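MgGH51 (Meripilus giganteus, PDB 6ZPV) hydrolyses terminal alpha-L-arabinofuranosyl residues of arabinose-containing polysaccharides, as a fungal glycoside hydrolase of family GH51. Local coordinates at residues Tyr112-Phe117 with Phe195-Pro200; Leu116-Pro121 with Gln188-Ala193; Ala129-Leu134 with Phe177-Gly182; Asn145-Arg150 with Ile159-His164. All coordinates share one frame; numbering follows the deposited sequence. Where two conformers were deposited one is given.

Interaction 1 of 4, residues Tyr112-Phe117 with Phe195-Pro200; sequences YKASLF and FSLFPP
Tyr112 meets Pro199 where strand 112-119 pairs antiparallel with strand 189-198, in one sheet of a beta-sandwich. The tyrosine side chain crosses the proline at about a right angle, with CD2 3.9 Å from Pro199 CA. The phenol oxygen reaches beyond the strand pair to hydrogen-bond Lys105 O and Asp107 N. An alanine here would probably leave those two loop groups without their phenol partner and open a gap beside Pro199, although CB would still rest on Leu197.

On the same face Leu197 carries CG anti to its backbone N (chi1 -177°), turned toward the Tyr112 strand, and its CD1 lies 3.8 Å from Ala114 CB and 4.0 Å from Tyr112 CB. Further along, Leu116 has CG between its backbone N and carbonyl carbon (chi1 60°), which leaves CB to approach Phe195 CD1 at 3.6 Å, while CD2 touches the neighbouring CE1.

The other face is mixed, carrying Lys113, both serines and the Phe198 ring. Ser196 OG is hydrogen-bonded to Glu36 OE1, and a water that donates to it at 2.9 Å also donates to Lys113 O. The Ser196 hydroxyl lies in plane at the edge of the Phe198 ring, and Ser115 OG packs 3.6 Å from Ser196 CB. Two reciprocal pairs of N-H...O bonds, Lys113 with Phe198 and Ser115 with Ser196, join the backbones. One face is thus mainly hydrocarbon, while on the reverse the buried Ser196 oxygen is satisfied by a carboxylate and a shared water.

Interaction 2 of 4, residues Leu116-Pro121 with Gln188-Ala193; sequences LFFRFP and QTINFA
Phe120 and Ile190 run alongside each other in the same direction near the far end of the strand pair 112-119 and 189-198, which are neighbours in an antiparallel sheet of a beta-sandwich. Ile190 CG1 sits over one face of the Phe120 ring, 3.9 Å from its centroid and offset toward the rim, a CH-pi contact. Gln188 OE1 comes to the edge of the same ring, 3.5 Å from CE2, and is itself hydrogen-bonded to Ser124. An alanine in place of Phe120 would probably leave Ile190 CG1 and CD1 facing a gap and take away the ring edge beside the Gln188 oxygen.

This inward face is the tightly packed one. Ile190 CG2 covers a face of the Phe192 ring and also touches Phe118 CB at 3.9 Å, while Leu116 CD1 meets the Phe192 ring in plane, at its edge, 4.0 Å from CD1. Backbone hydrogen bonds in both directions join Phe117 with Ala193 and Arg119 with Asn191.

The solvent side is made by the partly exposed Phe117, Arg119 and Pro121, although Asn191 among them is buried. Asn191 CG stands anti to its carbonyl carbon (chi1 -71°), and its OD1 faces Pro121 CG at 3.5 Å. Arg119, extended from CG to NE, runs beside Asn191 with the guanidinium and amide planes 77° apart. Two donors, Arg119 NH2 and Asn191 ND2, lie 3.6 Å apart and do not bond to each other; both turn to Asp70, NH2 in a salt bridge to OD1 and ND2 in a hydrogen bond to OD2.

Interaction 3 of 4, residues Ala129-Leu134 with Phe177-Gly182; sequences ALTVGL and FVTIDG
Phe177 lays its ring flat against the backbone of Gly133, and no residue of the contact between strands 127-136 and 174-181 buries more surface. Its CG lies between its own backbone N and carbonyl carbon (chi1 71°), which brings CG to the side of Gly133. Gly133 CA stands over the ring face, 3.7 Å from the centroid, in a CH-pi contact. A beta carbon at Gly133 would fall only 2.5 Å from Phe177 CZ, and the ring can lie this close because glycine has none. The pair is also hydrogen-bonded through the backbone in both directions; in the bond from Phe177 N to Gly133 O the donor stands 41° above the carbonyl plane. Arg93 of a neighbouring strand adds a cation-pi contact to the ring.

Thr131, two residues before Gly133, places its methyl group CG2 at the ring's edge, 3.8 Å from Phe177 CE1. Its CB lies 3.7 Å from Thr179 OG1, and its backbone exchanges two nearly straight bonds with Thr179, each 2.9 Å between N and O.

On the other face Val178 extends alongside Val132 in the same direction, its CG2 4.2 Å from Val132 CG1. Both valines are buried and look across the interior of the domain, Val178 onto Leu116 and Val132 onto Leu161 of the facing sheet. Past the last paired residues a water continues the link, donating to Ala129 O and accepting from Asp181 N. The whole is a cross-strand aromatic-glycine pair in a hydrogen-bonded position of antiparallel sheet, set in one layer of a beta-sandwich.

Interaction 4 of 4, residues Asn145-Arg150 with Ile159-His164; sequences NSTQIR and INLELH. With NAG (2-acetamido-2-deoxy-beta-D-glucopyranose), chain E; NAG (2-acetamido-2-deoxy-beta-D-glucopyranose), chain B.
An N-glycosylation site, the sequon Asn145-Ser146-Thr147, lies where Asn145 reaches across to Glu162 and so ties together the edge strands 141-150 and 157-163 of two different sheets. Asn145 CG is anti to the backbone N (chi1 -159°), and ND2 carries the first N-acetylglucosamine (chain E) through a 1.4 Å bond to C1. The remaining N-H of that amide goes to Glu162 O at 2.8 Å, on a lone pair and close to the amide plane, which should hinder rotation of the glycosylated amide. Glu162 also serves the sugar directly: its backbone N-H is shared between O5 and O6 of that N-acetylglucosamine (chain E), each at 3.1 Å.

Apolar groups flank the linkage. Leu161 CD2 lies 3.6 Å from the sugar O5 and also touches Asn145 ND2, while Leu163 CD2 packs 3.7 Å from Asn145 N. The Glu162 side chain, extended beyond CG, passes alongside O6 and brings OE1 to within 3.6 Å of C5 of the second N-acetylglucosamine (chain B); its OE2 makes a long, weak ion pair with Lys113. Farther from the glycan, Thr147 CG2 rests against Ile159.

No backbone hydrogen bond joins the two strands, whose axes approach to 7.1 Å. The arrangement is that of two edge strands of facing sheets in a beta-sandwich, here bridged by an N-glycosylated asparagine and its first N-acetylglucosamine.

How the interactions relate
All four contacts belong to one beta-sandwich domain made of two five-stranded antiparallel sheets. Interactions 1 and 2 are successive parts of the same strand pair, 112-119 with 189-198, their centres about 17 Å apart and sharing Leu116 and Phe117. Interaction 3 lies in the facing sheet, and its valines pack on Leu116 and Ala114. Interaction 4 joins the edge strands of both sheets, its centre about 9 Å from that of interaction 3 and 11 Å from that of interaction 1. Along the chain the pairings enclose one another, 145-164 innermost, then 129-182, then the outer pair, so the successive pairings build one glycosylated two-sheet domain.

Interaction 1 of 4, residues Tyr112-Phe117 with Phe195-Pro200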
# COMPACT_ATOMS: atom_id res chain seq x y z
N TYR A 112 -14.33 7.34 -18.09
CA TYR A 112 -14.76 6.77 -16.80
C TYR A 112 -15.82 5.74 -17.06
O TYR A 112 -16.61 5.84 -18.00
CB TYR A 112 -15.29 7.84 -15.86
CG TYR A 112 -14.33 8.95 -15.52
CD1 TYR A 112 -14.00 9.94 -16.41
CD2 TYR A 112 -13.74 9.02 -14.25
CE1 TYR A 112 -13.14 10.97 -16.09
CE2 TYR A 112 -12.85 10.04 -13.92
CZ TYR A 112 -12.58 11.03 -14.84
OH TYR A 112 -11.70 12.07 -14.53
N LYS A 113 -15.86 4.73 -16.20
CA LYS A 113 -16.88 3.66 -16.20
C LYS A 113 -17.77 3.81 -14.99
O LYS A 113 -17.29 3.60 -13.87
CB LYS A 113 -16.28 2.29 -16.31
CG LYS A 113 -15.55 1.99 -17.62
CD LYS A 113 -14.95 0.58 -17.57
CE LYS A 113 -14.49 -0.03 -18.85
NZ LYS A 113 -14.60 0.91 -19.97
N ALA A 114 -19.03 4.18 -15.17
CA ALA A 114 -20.01 4.28 -14.08
C ALA A 114 -20.91 3.06 -14.11
O ALA A 114 -21.32 2.60 -15.21
CB ALA A 114 -20.86 5.51 -14.26
N SER A 115 -21.31 2.57 -12.96
CA SER A 115 -22.31 1.51 -12.92
C SER A 115 -23.08 1.61 -11.59
O SER A 115 -22.63 2.20 -10.58
CB SER A 115 -21.69 0.17 -13.12
OG SER A 115 -20.81 -0.18 -12.05
N LEU A 116 -24.24 0.97 -11.58
CA LEU A 116 -25.10 0.89 -10.41
C LEU A 116 -26.11 -0.22 -10.63
O LEU A 116 -26.32 -0.66 -11.76
CB LEU A 116 -25.78 2.22 -10.10
CG LEU A 116 -26.67 2.82 -11.19
CD1 LEU A 116 -28.05 2.15 -11.26
CD2 LEU A 116 -26.86 4.30 -10.97
N PHE A 117 -26.76 -0.65 -9.56
CA PHE A 117 -27.94 -1.51 -9.61
C PHE A 117 -29.12 -0.73 -9.13
O PHE A 117 -29.01 0.03 -8.13
CB PHE A 117 -27.71 -2.78 -8.80
CG PHE A 117 -26.77 -3.79 -9.40
CD1 PHE A 117 -25.39 -3.57 -9.34
CD2 PHE A 117 -27.22 -4.93 -10.01
CE1 PHE A 117 -24.50 -4.49 -9.89
CE2 PHE A 117 -26.34 -5.83 -10.57
CZ PHE A 117 -24.99 -5.60 -10.51
N PHE A 195 -22.97 0.83 -6.26
CA PHE A 195 -22.49 1.86 -7.20
C PHE A 195 -21.01 1.70 -7.45
O PHE A 195 -20.27 1.22 -6.60
CB PHE A 195 -22.70 3.24 -6.57
CG PHE A 195 -24.13 3.67 -6.36
CD1 PHE A 195 -24.81 4.38 -7.35
CD2 PHE A 195 -24.80 3.44 -5.17
CE1 PHE A 195 -26.10 4.88 -7.16
CE2 PHE A 195 -26.10 3.93 -4.98
CZ PHE A 195 -26.74 4.64 -5.96
N SER A 196 -20.56 2.23 -8.59
CA SER A 196 -19.12 2.25 -8.86
C SER A 196 -18.78 3.31 -9.91
O SER A 196 -19.53 3.48 -10.88
CB SER A 196 -18.65 0.88 -9.36
OG SER A 196 -17.25 0.85 -9.65
N LEU A 197 -17.64 3.98 -9.75
CA LEU A 197 -17.10 4.85 -10.76
C LEU A 197 -15.59 4.65 -10.83
O LEU A 197 -14.90 4.89 -9.83
CB LEU A 197 -17.43 6.33 -10.49
CG LEU A 197 -16.96 7.30 -11.56
CD1 LEU A 197 -17.75 7.19 -12.83
CD2 LEU A 197 -16.97 8.74 -11.07
N PHE A 198 -15.11 4.23 -11.99
CA PHE A 198 -13.67 4.03 -12.20
C PHE A 198 -13.12 4.95 -13.25
O PHE A 198 -13.76 5.15 -14.31
CB PHE A 198 -13.33 2.58 -12.64
CG PHE A 198 -13.05 1.63 -11.51
CD1 PHE A 198 -14.03 1.29 -10.60
CD2 PHE A 198 -11.81 1.08 -11.32
CE1 PHE A 198 -13.76 0.43 -9.55
CE2 PHE A 198 -11.52 0.23 -10.29
CZ PHE A 198 -12.54 -0.10 -9.41
N PRO A 199 -11.91 5.49 -13.05
CA PRO A 199 -11.14 6.11 -14.12
C PRO A 199 -10.43 5.04 -14.91
O PRO A 199 -10.49 3.86 -14.55
CB PRO A 199 -10.12 6.94 -13.30
CG PRO A 199 -9.76 5.98 -12.15
CD PRO A 199 -11.07 5.25 -11.85
N PRO A 200 -9.65 5.39 -15.96
CA PRO A 200 -8.74 4.43 -16.53
C PRO A 200 -7.84 3.86 -15.44
O PRO A 200 -7.40 4.61 -14.56
CB PRO A 200 -7.94 5.28 -17.60
CG PRO A 200 -8.89 6.41 -17.92
CD PRO A 200 -9.57 6.73 -16.60
O HOH W 1 -16.98 1.14 -12.49

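Interaction 2 of 4, residues Leu116-Pro121 with Gln188-Ala193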
# COMPACT_ATOMS: atom_id res chain seq x y z
N LEU A 116 -24.24 0.97 -11.58
CA LEU A 116 -25.10 0.89 -10.41
C LEU A 116 -26.11 -0.22 -10.63
O LEU A 116 -26.32 -0.66 -11.76
CB LEU A 116 -25.78 2.22 -10.10
CG LEU A 116 -26.67 2.82 -11.19
CD1 LEU A 116 -28.05 2.15 -11.26
CD2 LEU A 116 -26.86 4.30 -10.97
N PHE A 117 -26.76 -0.65 -9.56
CA PHE A 117 -27.94 -1.51 -9.61
C PHE A 117 -29.12 -0.73 -9.13
O PHE A 117 -29.01 0.03 -8.13
CB PHE A 117 -27.71 -2.78 -8.80
CG PHE A 117 -26.77 -3.79 -9.40
CD1 PHE A 117 -25.39 -3.57 -9.34
CD2 PHE A 117 -27.22 -4.93 -10.01
CE1 PHE A 117 -24.50 -4.49 -9.89
CE2 PHE A 117 -26.34 -5.83 -10.57
CZ PHE A 117 -24.99 -5.60 -10.51
N PHE A 118 -30.30 -0.99 -9.70
CA PHE A 118 -31.53 -0.37 -9.22
C PHE A 118 -32.70 -1.34 -9.33
O PHE A 118 -32.68 -2.27 -10.14
CB PHE A 118 -31.89 0.93 -9.96
CG PHE A 118 -32.49 0.75 -11.33
CD1 PHE A 118 -31.73 0.41 -12.45
CD2 PHE A 118 -33.87 0.79 -11.50
CE1 PHE A 118 -32.31 0.15 -13.67
CE2 PHE A 118 -34.46 0.53 -12.72
CZ PHE A 118 -33.68 0.20 -13.82
N ARG A 119 -33.75 -1.07 -8.59
CA ARG A 119 -35.10 -1.64 -8.83
C ARG A 119 -36.12 -0.68 -8.31
O ARG A 119 -35.85 0.05 -7.36
CB ARG A 119 -35.26 -3.02 -8.19
CG ARG A 119 -35.33 -3.04 -6.67
CD ARG A 119 -35.46 -4.42 -6.02
NE ARG A 119 -35.40 -4.33 -4.46
CZ ARG A 119 -36.49 -4.34 -3.78
NH1 ARG A 119 -37.65 -4.49 -4.45
NH2 ARG A 119 -36.56 -4.33 -2.52
N PHE A 120 -37.33 -0.74 -8.88
CA PHE A 120 -38.48 -0.03 -8.29
C PHE A 120 -39.09 -1.01 -7.30
O PHE A 120 -39.56 -2.09 -7.72
CB PHE A 120 -39.50 0.36 -9.37
CG PHE A 120 -39.08 1.54 -10.20
CD1 PHE A 120 -38.14 1.42 -11.19
CD2 PHE A 120 -39.65 2.79 -9.94
CE1 PHE A 120 -37.75 2.53 -11.93
CE2 PHE A 120 -39.27 3.90 -10.69
CZ PHE A 120 -38.31 3.77 -11.66
N PRO A 121 -39.12 -0.71 -6.00
CA PRO A 121 -39.70 -1.65 -5.04
C PRO A 121 -41.21 -1.89 -5.20
O PRO A 121 -41.70 -2.95 -4.87
CB PRO A 121 -39.37 -1.04 -3.66
CG PRO A 121 -39.03 0.43 -3.94
CD PRO A 121 -38.48 0.43 -5.33
N GLN A 188 -42.05 9.08 -7.03
CA GLN A 188 -41.42 7.76 -7.24
C GLN A 188 -40.48 7.39 -6.09
O GLN A 188 -39.84 8.30 -5.53
CB GLN A 188 -40.64 7.72 -8.56
CG GLN A 188 -41.50 7.95 -9.79
CD GLN A 188 -42.48 6.86 -10.12
OE1 GLN A 188 -42.17 5.68 -9.86
NE2 GLN A 188 -43.56 7.24 -10.76
N THR A 189 -40.29 6.09 -5.89
CA THR A 189 -39.21 5.57 -5.02
C THR A 189 -38.41 4.53 -5.81
O THR A 189 -39.01 3.67 -6.49
CB THR A 189 -39.74 4.94 -3.74
OG1 THR A 189 -40.41 5.92 -2.98
CG2 THR A 189 -38.64 4.32 -2.90
N ILE A 190 -37.09 4.65 -5.79
CA ILE A 190 -36.19 3.68 -6.43
C ILE A 190 -35.18 3.23 -5.37
O ILE A 190 -34.67 4.06 -4.59
CB ILE A 190 -35.44 4.30 -7.64
CG1 ILE A 190 -36.43 4.89 -8.66
CG2 ILE A 190 -34.55 3.26 -8.27
CD1 ILE A 190 -35.77 5.69 -9.76
N ASN A 191 -34.90 1.93 -5.32
CA ASN A 191 -33.83 1.39 -4.47
C ASN A 191 -32.57 1.20 -5.35
O ASN A 191 -32.66 0.65 -6.47
CB ASN A 191 -34.17 0.07 -3.82
CG ASN A 191 -35.22 0.13 -2.72
OD1 ASN A 191 -35.86 1.16 -2.52
ND2 ASN A 191 -35.40 -1.01 -2.02
N PHE A 192 -31.41 1.62 -4.80
CA PHE A 192 -30.12 1.49 -5.49
C PHE A 192 -29.14 0.70 -4.66
O PHE A 192 -29.22 0.76 -3.41
CB PHE A 192 -29.52 2.88 -5.77
CG PHE A 192 -30.25 3.75 -6.77
CD1 PHE A 192 -29.93 3.67 -8.09
CD2 PHE A 192 -31.23 4.68 -6.35
CE1 PHE A 192 -30.57 4.49 -9.01
CE2 PHE A 192 -31.84 5.48 -7.28
CZ PHE A 192 -31.52 5.40 -8.60
N ALA A 193 -28.20 0.07 -5.31
CA ALA A 193 -27.15 -0.67 -4.60
C ALA A 193 -25.91 -0.73 -5.47
O ALA A 193 -26.00 -0.58 -6.69
CB ALA A 193 -27.62 -2.07 -4.21

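Interaction 3 of 4, residues Ala129-Leu134 with Phe177-Gly182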
# COMPACT_ATOMS: atom_id res chain seq x y z
N ALA A 129 -35.55 9.05 -18.51
CA ALA A 129 -34.09 8.80 -18.50
C ALA A 129 -33.55 8.84 -17.08
O ALA A 129 -33.90 9.74 -16.30
CB ALA A 129 -33.39 9.89 -19.32
N LEU A 130 -32.62 7.93 -16.81
CA LEU A 130 -31.75 7.94 -15.62
C LEU A 130 -30.43 8.50 -16.12
O LEU A 130 -29.82 7.91 -17.07
CB LEU A 130 -31.66 6.52 -15.10
CG LEU A 130 -30.77 6.17 -13.91
CD1 LEU A 130 -29.32 6.57 -14.01
CD2 LEU A 130 -31.34 6.39 -12.54
N THR A 131 -29.97 9.62 -15.58
CA THR A 131 -28.73 10.27 -15.96
C THR A 131 -27.70 10.04 -14.86
O THR A 131 -27.98 10.19 -13.69
CB THR A 131 -28.95 11.76 -16.19
OG1 THR A 131 -29.93 11.91 -17.24
CG2 THR A 131 -27.69 12.48 -16.66
N VAL A 132 -26.48 9.70 -15.26
CA VAL A 132 -25.33 9.66 -14.35
C VAL A 132 -24.28 10.64 -14.87
O VAL A 132 -24.25 10.96 -16.09
CB VAL A 132 -24.75 8.25 -14.18
CG1 VAL A 132 -25.81 7.28 -13.78
CG2 VAL A 132 -23.98 7.75 -15.40
N GLY A 133 -23.41 11.10 -14.02
CA GLY A 133 -22.39 12.05 -14.47
C GLY A 133 -21.49 12.53 -13.41
O GLY A 133 -21.42 12.01 -12.28
N LEU A 134 -20.67 13.51 -13.82
CA LEU A 134 -19.76 14.24 -12.94
C LEU A 134 -20.14 15.74 -12.98
O LEU A 134 -20.41 16.24 -14.07
CB LEU A 134 -18.31 14.03 -13.39
CG LEU A 134 -17.77 12.65 -13.08
CD1 LEU A 134 -16.58 12.32 -14.01
CD2 LEU A 134 -17.32 12.57 -11.62
N PHE A 177 -22.86 12.09 -9.81
CA PHE A 177 -24.29 12.30 -9.59
C PHE A 177 -25.11 11.26 -10.34
O PHE A 177 -24.68 10.70 -11.38
CB PHE A 177 -24.75 13.71 -10.01
CG PHE A 177 -24.78 14.01 -11.48
CD1 PHE A 177 -25.85 13.62 -12.27
CD2 PHE A 177 -23.75 14.72 -12.07
CE1 PHE A 177 -25.86 13.95 -13.62
CE2 PHE A 177 -23.79 15.06 -13.41
CZ PHE A 177 -24.88 14.67 -14.21
N VAL A 178 -26.31 11.05 -9.82
CA VAL A 178 -27.41 10.29 -10.44
C VAL A 178 -28.64 11.16 -10.35
O VAL A 178 -28.97 11.62 -9.23
CB VAL A 178 -27.63 8.95 -9.74
CG1 VAL A 178 -28.80 8.20 -10.35
CG2 VAL A 178 -26.37 8.12 -9.75
N THR A 179 -29.33 11.42 -11.45
CA THR A 179 -30.59 12.19 -11.43
C THR A 179 -31.63 11.53 -12.32
O THR A 179 -31.33 10.89 -13.34
CB THR A 179 -30.37 13.65 -11.84
OG1 THR A 179 -29.87 13.75 -13.16
CG2 THR A 179 -29.48 14.38 -10.89
N ILE A 180 -32.88 11.88 -12.00
CA ILE A 180 -34.01 11.73 -12.96
C ILE A 180 -34.70 13.11 -13.04
O ILE A 180 -34.47 14.02 -12.22
CB ILE A 180 -34.99 10.62 -12.53
CG1 ILE A 180 -35.67 10.90 -11.19
CG2 ILE A 180 -34.33 9.27 -12.55
CD1 ILE A 180 -36.74 9.89 -10.82
N ASP A 181 -35.57 13.24 -14.00
CA ASP A 181 -36.40 14.42 -14.16
C ASP A 181 -37.45 14.40 -13.06
O ASP A 181 -38.26 13.47 -12.94
CB ASP A 181 -37.02 14.44 -15.56
CG ASP A 181 -37.83 15.65 -15.86
OD1 ASP A 181 -38.80 15.92 -15.11
OD2 ASP A 181 -37.55 16.33 -16.89
N GLY A 182 -37.46 15.44 -12.21
CA GLY A 182 -38.36 15.49 -11.04
C GLY A 182 -39.83 15.59 -11.37
O GLY A 182 -40.66 15.19 -10.55
O HOH W 2 -36.26 11.06 -15.81

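Interaction 4 of 4, residues Asn145-Arg150 with Ile159-His164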
# COMPACT_ATOMS: atom_id res chain seq x y z
N ASN A 145 -24.22 10.94 -19.04
CA ASN A 145 -24.71 9.90 -19.94
C ASN A 145 -26.04 9.41 -19.37
O ASN A 145 -26.27 9.56 -18.17
CB ASN A 145 -23.69 8.76 -20.08
CG ASN A 145 -23.83 7.91 -21.31
OD1 ASN A 145 -24.87 7.93 -21.99
ND2 ASN A 145 -22.79 7.09 -21.55
N SER A 146 -26.88 8.85 -20.17
CA SER A 146 -28.17 8.40 -19.64
C SER A 146 -28.66 7.15 -20.33
O SER A 146 -28.20 6.80 -21.44
CB SER A 146 -29.16 9.50 -19.74
OG SER A 146 -29.50 9.77 -21.11
N THR A 147 -29.68 6.57 -19.74
CA THR A 147 -30.39 5.44 -20.32
C THR A 147 -31.86 5.47 -19.91
O THR A 147 -32.17 5.95 -18.80
CB THR A 147 -29.71 4.15 -19.91
OG1 THR A 147 -30.21 3.10 -20.73
CG2 THR A 147 -29.88 3.82 -18.46
N GLN A 148 -32.75 4.99 -20.74
CA GLN A 148 -34.19 5.00 -20.42
C GLN A 148 -34.50 3.88 -19.44
O GLN A 148 -34.06 2.73 -19.65
CB GLN A 148 -34.98 4.83 -21.74
CG GLN A 148 -35.05 6.13 -22.55
CD GLN A 148 -35.97 7.15 -21.93
OE1 GLN A 148 -37.01 6.78 -21.38
NE2 GLN A 148 -35.66 8.46 -22.06
N ILE A 149 -35.23 4.17 -18.37
CA ILE A 149 -35.72 3.16 -17.43
C ILE A 149 -37.24 3.27 -17.29
O ILE A 149 -37.86 4.29 -17.65
CB ILE A 149 -35.02 3.24 -16.06
CG1 ILE A 149 -35.40 4.50 -15.26
CG2 ILE A 149 -33.50 3.14 -16.24
CD1 ILE A 149 -34.89 4.55 -13.84
N ARG A 150 -37.81 2.24 -16.72
CA ARG A 150 -39.25 2.11 -16.56
C ARG A 150 -39.55 1.66 -15.15
O ARG A 150 -38.89 0.77 -14.58
CB ARG A 150 -39.88 1.11 -17.53
CG ARG A 150 -39.68 1.45 -18.99
CD ARG A 150 -40.46 2.61 -19.48
NE ARG A 150 -40.23 2.98 -20.87
CZ ARG A 150 -39.34 3.90 -21.32
NH1 ARG A 150 -38.46 4.51 -20.51
NH2 ARG A 150 -39.29 4.15 -22.61
N ILE A 159 -27.03 -0.92 -14.51
CA ILE A 159 -26.77 0.15 -15.50
C ILE A 159 -25.24 0.29 -15.64
O ILE A 159 -24.57 0.39 -14.61
CB ILE A 159 -27.47 1.48 -15.10
CG1 ILE A 159 -28.99 1.37 -15.22
CG2 ILE A 159 -26.90 2.66 -15.85
CD1 ILE A 159 -29.80 2.62 -14.81
N ASN A 160 -24.74 0.34 -16.85
CA ASN A 160 -23.31 0.58 -17.15
C ASN A 160 -23.22 1.68 -18.19
O ASN A 160 -23.70 1.47 -19.30
CB ASN A 160 -22.66 -0.71 -17.68
CG ASN A 160 -22.62 -1.85 -16.70
OD1 ASN A 160 -21.72 -1.89 -15.86
ND2 ASN A 160 -23.61 -2.73 -16.80
N LEU A 161 -22.66 2.81 -17.83
CA LEU A 161 -22.52 3.94 -18.74
C LEU A 161 -21.13 4.57 -18.62
O LEU A 161 -20.66 4.79 -17.48
CB LEU A 161 -23.57 5.03 -18.42
CG LEU A 161 -25.02 4.59 -18.65
CD1 LEU A 161 -25.97 5.55 -17.98
CD2 LEU A 161 -25.33 4.47 -20.15
N GLU A 162 -20.48 4.83 -19.74
CA GLU A 162 -19.21 5.55 -19.76
C GLU A 162 -19.47 7.05 -19.62
O GLU A 162 -20.52 7.58 -19.99
CB GLU A 162 -18.41 5.22 -21.01
CG GLU A 162 -17.88 3.79 -21.04
CD GLU A 162 -17.08 3.44 -22.27
OE1 GLU A 162 -17.04 4.25 -23.19
OE2 GLU A 162 -16.44 2.41 -22.23
N LEU A 163 -18.46 7.76 -19.12
CA LEU A 163 -18.43 9.23 -19.05
C LEU A 163 -17.18 9.77 -19.73
O LEU A 163 -16.10 9.27 -19.50
CB LEU A 163 -18.50 9.71 -17.61
CG LEU A 163 -19.79 9.35 -16.89
CD1 LEU A 163 -19.67 9.71 -15.40
CD2 LEU A 163 -20.99 10.04 -17.46
N HIS A 164 -17.39 10.88 -20.43
CA HIS A 164 -16.39 11.66 -21.18
C HIS A 164 -16.61 13.10 -20.78
O HIS A 164 -17.58 13.72 -21.20
CB HIS A 164 -16.58 11.47 -22.68
CG HIS A 164 -16.54 10.03 -23.07
ND1 HIS A 164 -15.35 9.34 -23.16
CD2 HIS A 164 -17.53 9.13 -23.30
CE1 HIS A 164 -15.60 8.08 -23.49
NE2 HIS A 164 -16.93 7.92 -23.57
C1 NAG E . -22.74 6.19 -22.66
C2 NAG E . -21.73 6.67 -23.70
C3 NAG E . -21.58 5.61 -24.81
C4 NAG E . -21.30 4.25 -24.21
C5 NAG E . -22.37 3.89 -23.16
C6 NAG E . -22.15 2.56 -22.50
C7 NAG E . -21.59 9.10 -23.81
C8 NAG E . -22.25 10.35 -24.40
N2 NAG E . -22.10 7.92 -24.26
O3 NAG E . -20.51 6.02 -25.64
O4 NAG E . -21.33 3.24 -25.26
O5 NAG E . -22.37 4.93 -22.19
O6 NAG E . -20.87 2.62 -21.89
O7 NAG E . -20.72 9.18 -22.93
C1 NAG B . -20.18 2.46 -25.39
C2 NAG B . -20.54 1.21 -26.21
C3 NAG B . -19.24 0.49 -26.55
C4 NAG B . -18.26 1.47 -27.22
C5 NAG B . -18.03 2.69 -26.33
C6 NAG B . -17.17 3.74 -26.97
C7 NAG B . -22.85 0.41 -25.68
C8 NAG B . -23.67 -0.54 -24.83
N2 NAG B . -21.52 0.39 -25.50
O3 NAG B . -19.48 -0.59 -27.43
O4 NAG B . -16.96 0.86 -27.44
O5 NAG B . -19.30 3.32 -26.11
O6 NAG B . -17.82 3.98 -28.22
O7 NAG B . -23.37 1.18 -26.49